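Local coordinates for sulfate transporter 4.1, chloroplastic (Arabidopsis thaliana, PDB 7LHV), which cotransports sulfate with protons across a membrane and may play a role in the regulation of sulfate assimilation, at residues P499-L504 against S543-R548; V531-P536 against S577-I582. All blocks are in the same frame, centred on the assembly; numbering follows the deposited sequence.

Contact 1 of 2, residues P499-L504 against S543-R548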
# COMPACT_ATOMS: atom_id res chain seq x y z
N PRO A 499 15.89 3.50 2.31
CA PRO A 499 16.66 2.94 3.42
C PRO A 499 17.89 3.77 3.71
O PRO A 499 18.41 4.50 2.86
CB PRO A 499 17.03 1.55 2.92
CG PRO A 499 17.08 1.70 1.45
CD PRO A 499 16.00 2.67 1.10
N HIS A 500 18.36 3.66 4.95
CA HIS A 500 19.55 4.38 5.38
C HIS A 500 20.80 3.62 4.95
O HIS A 500 20.91 2.41 5.20
CB HIS A 500 19.54 4.59 6.89
CG HIS A 500 20.64 5.48 7.38
ND1 HIS A 500 21.70 5.01 8.13
CD2 HIS A 500 20.85 6.81 7.23
CE1 HIS A 500 22.51 6.01 8.42
NE2 HIS A 500 22.02 7.11 7.89
N ILE A 501 21.73 4.32 4.31
CA ILE A 501 22.99 3.74 3.86
C ILE A 501 24.12 4.57 4.46
O ILE A 501 24.13 5.80 4.33
CB ILE A 501 23.08 3.71 2.33
CG1 ILE A 501 22.19 2.60 1.77
CG2 ILE A 501 24.51 3.53 1.87
CD1 ILE A 501 22.10 2.58 0.27
N ALA A 502 25.06 3.90 5.11
CA ALA A 502 26.11 4.56 5.87
C ALA A 502 27.47 4.37 5.21
O ALA A 502 27.83 3.25 4.83
CB ALA A 502 26.16 4.04 7.31
N VAL A 503 28.22 5.46 5.09
CA VAL A 503 29.58 5.42 4.59
C VAL A 503 30.49 5.32 5.81
O VAL A 503 30.68 6.29 6.54
CB VAL A 503 29.91 6.65 3.73
CG1 VAL A 503 31.37 6.63 3.32
CG2 VAL A 503 29.01 6.69 2.51
N LEU A 504 31.06 4.14 6.02
CA LEU A 504 31.85 3.88 7.21
C LEU A 504 33.25 4.47 7.09
O LEU A 504 33.81 4.58 6.00
CB LEU A 504 31.95 2.38 7.48
CG LEU A 504 30.73 1.71 8.11
CD1 LEU A 504 29.63 1.62 7.11
CD2 LEU A 504 31.11 0.32 8.59
N SER A 543 15.78 -0.23 -5.75
CA SER A 543 16.07 0.87 -6.67
C SER A 543 16.90 1.96 -5.99
O SER A 543 17.86 2.47 -6.58
CB SER A 543 14.77 1.45 -7.22
OG SER A 543 14.03 0.46 -7.91
N TYR A 544 16.55 2.32 -4.76
CA TYR A 544 17.32 3.33 -4.04
C TYR A 544 18.74 2.86 -3.80
O TYR A 544 19.69 3.64 -3.93
CB TYR A 544 16.63 3.67 -2.72
CG TYR A 544 17.34 4.71 -1.90
CD1 TYR A 544 17.12 6.07 -2.10
CD2 TYR A 544 18.24 4.35 -0.90
CE1 TYR A 544 17.78 7.02 -1.35
CE2 TYR A 544 18.89 5.29 -0.14
CZ TYR A 544 18.66 6.62 -0.37
OH TYR A 544 19.32 7.56 0.39
N ILE A 545 18.91 1.59 -3.43
CA ILE A 545 20.25 1.06 -3.19
C ILE A 545 21.05 1.05 -4.49
O ILE A 545 22.25 1.36 -4.50
CB ILE A 545 20.16 -0.34 -2.55
CG1 ILE A 545 19.53 -0.23 -1.16
CG2 ILE A 545 21.53 -0.97 -2.46
CD1 ILE A 545 18.98 -1.53 -0.64
N LYS A 546 20.40 0.69 -5.60
CA LYS A 546 21.09 0.72 -6.89
C LYS A 546 21.55 2.13 -7.23
O LYS A 546 22.68 2.32 -7.69
CB LYS A 546 20.18 0.17 -7.98
CG LYS A 546 20.29 -1.33 -8.19
CD LYS A 546 19.72 -1.76 -9.53
CE LYS A 546 18.23 -1.51 -9.61
NZ LYS A 546 17.54 -2.53 -10.44
N ASP A 547 20.69 3.13 -7.01
CA ASP A 547 21.08 4.51 -7.29
C ASP A 547 22.24 4.96 -6.40
O ASP A 547 23.18 5.61 -6.86
CB ASP A 547 19.88 5.43 -7.11
CG ASP A 547 18.76 5.12 -8.08
OD1 ASP A 547 18.86 4.10 -8.79
OD2 ASP A 547 17.78 5.89 -8.11
N ARG A 548 22.17 4.62 -5.11
CA ARG A 548 23.23 5.01 -4.19
C ARG A 548 24.56 4.36 -4.56
O ARG A 548 25.62 4.99 -4.43
CB ARG A 548 22.85 4.65 -2.76
CG ARG A 548 21.73 5.50 -2.19
CD ARG A 548 22.18 6.95 -2.07
NE ARG A 548 23.40 7.07 -1.29
CZ ARG A 548 23.45 7.25 0.02
NH1 ARG A 548 22.34 7.34 0.74
NH2 ARG A 548 24.63 7.33 0.62
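Ile501 sets its CG2 over one face of the Arg548 guanidinium, 3.9 Å above the plane and displaced toward the rim, while Tyr544 meets the edge of the same group. There Arg548 NH1 donates to Tyr544 OH at 3.0 Å, with the hydroxyl oxygen 5° out of the guanidinium plane. One face of the tyrosine ring carries Arg548 CG, 3.5 Å above it and again near the rim; Ile501 CD1 and the carbonyl oxygen of Pro499 approach this ring obliquely. Pro499 CD lies 3.4 Å from Tyr544 CD2. With CD1 anti to CA (chi2 174°), Ile501 extends to the aliphatic base of Arg548, CD1 lying 3.7 Å from Arg548 CB. Ile545 CG1 touches both Pro499 CG and Ile501 CD1. Helix 542-560 of the STAS domain thus packs on a face of the four-stranded sheet, beside its outermost strand 501-504; the axis of 543-548 passes 11.1 Å from that of the strand, crossing at -30°. No hydrogen bond spans the contact: apolar packing joins the two segments, while the bond between Tyr544 and Arg548, residues one helical turn apart, probably limits rotation of the guanidinium that Ile501 covers.

Contact 2 of 2, residues V531-P536 against S577-I582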
# COMPACT_ATOMS: atom_id res chain seq x y z
N VAL A 531 30.57 0.78 2.44
CA VAL A 531 29.15 1.10 2.46
C VAL A 531 28.42 0.02 3.24
O VAL A 531 28.63 -1.17 3.01
CB VAL A 531 28.59 1.22 1.03
CG1 VAL A 531 27.08 1.22 1.05
CG2 VAL A 531 29.10 2.48 0.38
N ARG A 532 27.56 0.44 4.16
CA ARG A 532 26.72 -0.46 4.94
C ARG A 532 25.26 -0.14 4.67
O ARG A 532 24.85 1.02 4.79
CB ARG A 532 27.02 -0.34 6.43
CG ARG A 532 26.31 -1.33 7.32
CD ARG A 532 26.54 -0.98 8.78
NE ARG A 532 25.89 0.29 9.12
CZ ARG A 532 26.34 1.13 10.04
NH1 ARG A 532 27.44 0.87 10.74
NH2 ARG A 532 25.68 2.26 10.26
N ILE A 533 24.49 -1.15 4.30
CA ILE A 533 23.06 -1.00 4.07
C ILE A 533 22.35 -1.36 5.37
O ILE A 533 22.26 -2.53 5.74
CB ILE A 533 22.58 -1.88 2.92
CG1 ILE A 533 23.27 -1.48 1.61
CG2 ILE A 533 21.07 -1.78 2.77
CD1 ILE A 533 24.39 -2.41 1.20
N ASP A 534 21.84 -0.34 6.07
CA ASP A 534 21.23 -0.55 7.38
C ASP A 534 19.79 -1.03 7.26
O ASP A 534 18.90 -0.46 7.89
CB ASP A 534 21.28 0.74 8.20
CG ASP A 534 22.69 1.19 8.49
OD1 ASP A 534 23.54 0.33 8.80
OD2 ASP A 534 22.96 2.41 8.42
N SER A 535 19.56 -2.09 6.48
CA SER A 535 18.23 -2.64 6.28
C SER A 535 18.30 -3.91 5.45
O SER A 535 19.26 -4.11 4.70
CB SER A 535 17.32 -1.62 5.58
OG SER A 535 17.95 -1.10 4.43
N PRO A 536 17.32 -4.80 5.57
CA PRO A 536 17.23 -5.91 4.61
C PRO A 536 16.95 -5.39 3.21
O PRO A 536 16.25 -4.39 3.03
CB PRO A 536 16.06 -6.75 5.14
CG PRO A 536 15.27 -5.80 5.97
CD PRO A 536 16.25 -4.87 6.58
N SER A 577 26.28 -6.92 7.32
CA SER A 577 25.92 -7.40 8.65
C SER A 577 24.52 -6.98 9.08
O SER A 577 23.80 -7.84 9.63
CB SER A 577 26.98 -6.98 9.67
OG SER A 577 27.23 -5.59 9.65
N PRO A 578 24.06 -5.74 8.90
CA PRO A 578 22.67 -5.42 9.26
C PRO A 578 21.65 -5.91 8.26
O PRO A 578 20.45 -5.84 8.55
CB PRO A 578 22.68 -3.89 9.34
CG PRO A 578 23.67 -3.50 8.36
CD PRO A 578 24.75 -4.54 8.40
N VAL A 579 22.07 -6.38 7.09
CA VAL A 579 21.16 -6.90 6.08
C VAL A 579 20.66 -8.25 6.56
O VAL A 579 21.38 -9.25 6.48
CB VAL A 579 21.82 -6.99 4.70
CG1 VAL A 579 20.81 -7.45 3.67
CG2 VAL A 579 22.40 -5.65 4.31
N THR A 580 19.43 -8.29 7.07
CA THR A 580 18.90 -9.53 7.63
C THR A 580 18.70 -10.59 6.55
O THR A 580 19.04 -11.76 6.74
CB THR A 580 17.60 -9.26 8.37
OG1 THR A 580 17.84 -8.33 9.43
CG2 THR A 580 17.04 -10.54 8.95
N HIS A 581 18.16 -10.19 5.40
CA HIS A 581 17.87 -11.13 4.33
C HIS A 581 17.87 -10.39 3.00
O HIS A 581 17.72 -9.17 2.96
CB HIS A 581 16.53 -11.83 4.55
CG HIS A 581 15.41 -10.89 4.89
ND1 HIS A 581 14.77 -10.12 3.94
CD2 HIS A 581 14.82 -10.60 6.07
CE1 HIS A 581 13.84 -9.39 4.53
NE2 HIS A 581 13.85 -9.67 5.82
N ILE A 582 18.05 -11.14 1.92
CA ILE A 582 18.00 -10.61 0.57
C ILE A 582 17.17 -11.54 -0.30
O ILE A 582 17.17 -12.76 -0.11
CB ILE A 582 19.40 -10.40 -0.04
CG1 ILE A 582 20.20 -11.70 -0.02
CG2 ILE A 582 20.15 -9.30 0.68
CD1 ILE A 582 21.56 -11.56 -0.65
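Pro536 and His581 form a CH-pi contact: Pro536 CB sits over one face of the imidazole, 3.7 Å from the ring centroid and 19° off its normal. Glu495 of the second subunit packs on both residues, so this end of the contact lies at the dimer interface. Apolar packing continues along the segments. Val579 CG2 lies 4.0 Å from Ile533 CB, and Pro578 CG rests 3.6 Å from Arg532 CG, the two side chains crossing at about a right angle. Val579 CG2 also makes van der Waals contacts with polar atoms, the carbonyl oxygens of Ile533 and Ser535. These loops follow strands 527-533 and 569-575, parallel neighbours joined through helix 542-560 as a beta-alpha-beta crossover of the STAS domain. Among charged groups, Arg532 NH2 donates to Asp534 OD2 at 3.3 Å on the syn side of the carboxylate; NE faces OD1 in the same salt bridge, though its modelled separation is too short to be reliable. An alanine in place of Arg532 would probably leave the Asp534 carboxylate without its arginine mate, with His500 still bonded to OD2, and open a gap beside Pro578. Asp534 centres an inverse gamma turn, closed by a weak bond from Ser535 N to Ile533 O.

From the N terminus, the chain leaves the membrane helix 477-496 and enters contact 1 at 499-504, then returns as strand 527-533 and the start of contact 2. Helix 542-560 next brings in 543-548, closing the loop of contact 1; strand 569-575 leads to 577-582, which closes contact 2 just ahead of helix 584-599. The two loops therefore cross, their segments alternating along the chain. Their centres lie about 10 Å apart, and antiparallel strands 501-504 and 527-533 join them directly through a probable backbone bond between Ala502 and Arg532 and through a probable side-chain hydrogen bond between His500 and Asp534. Together they tie the sheet to the helix on its face and to the loop that follows the third strand.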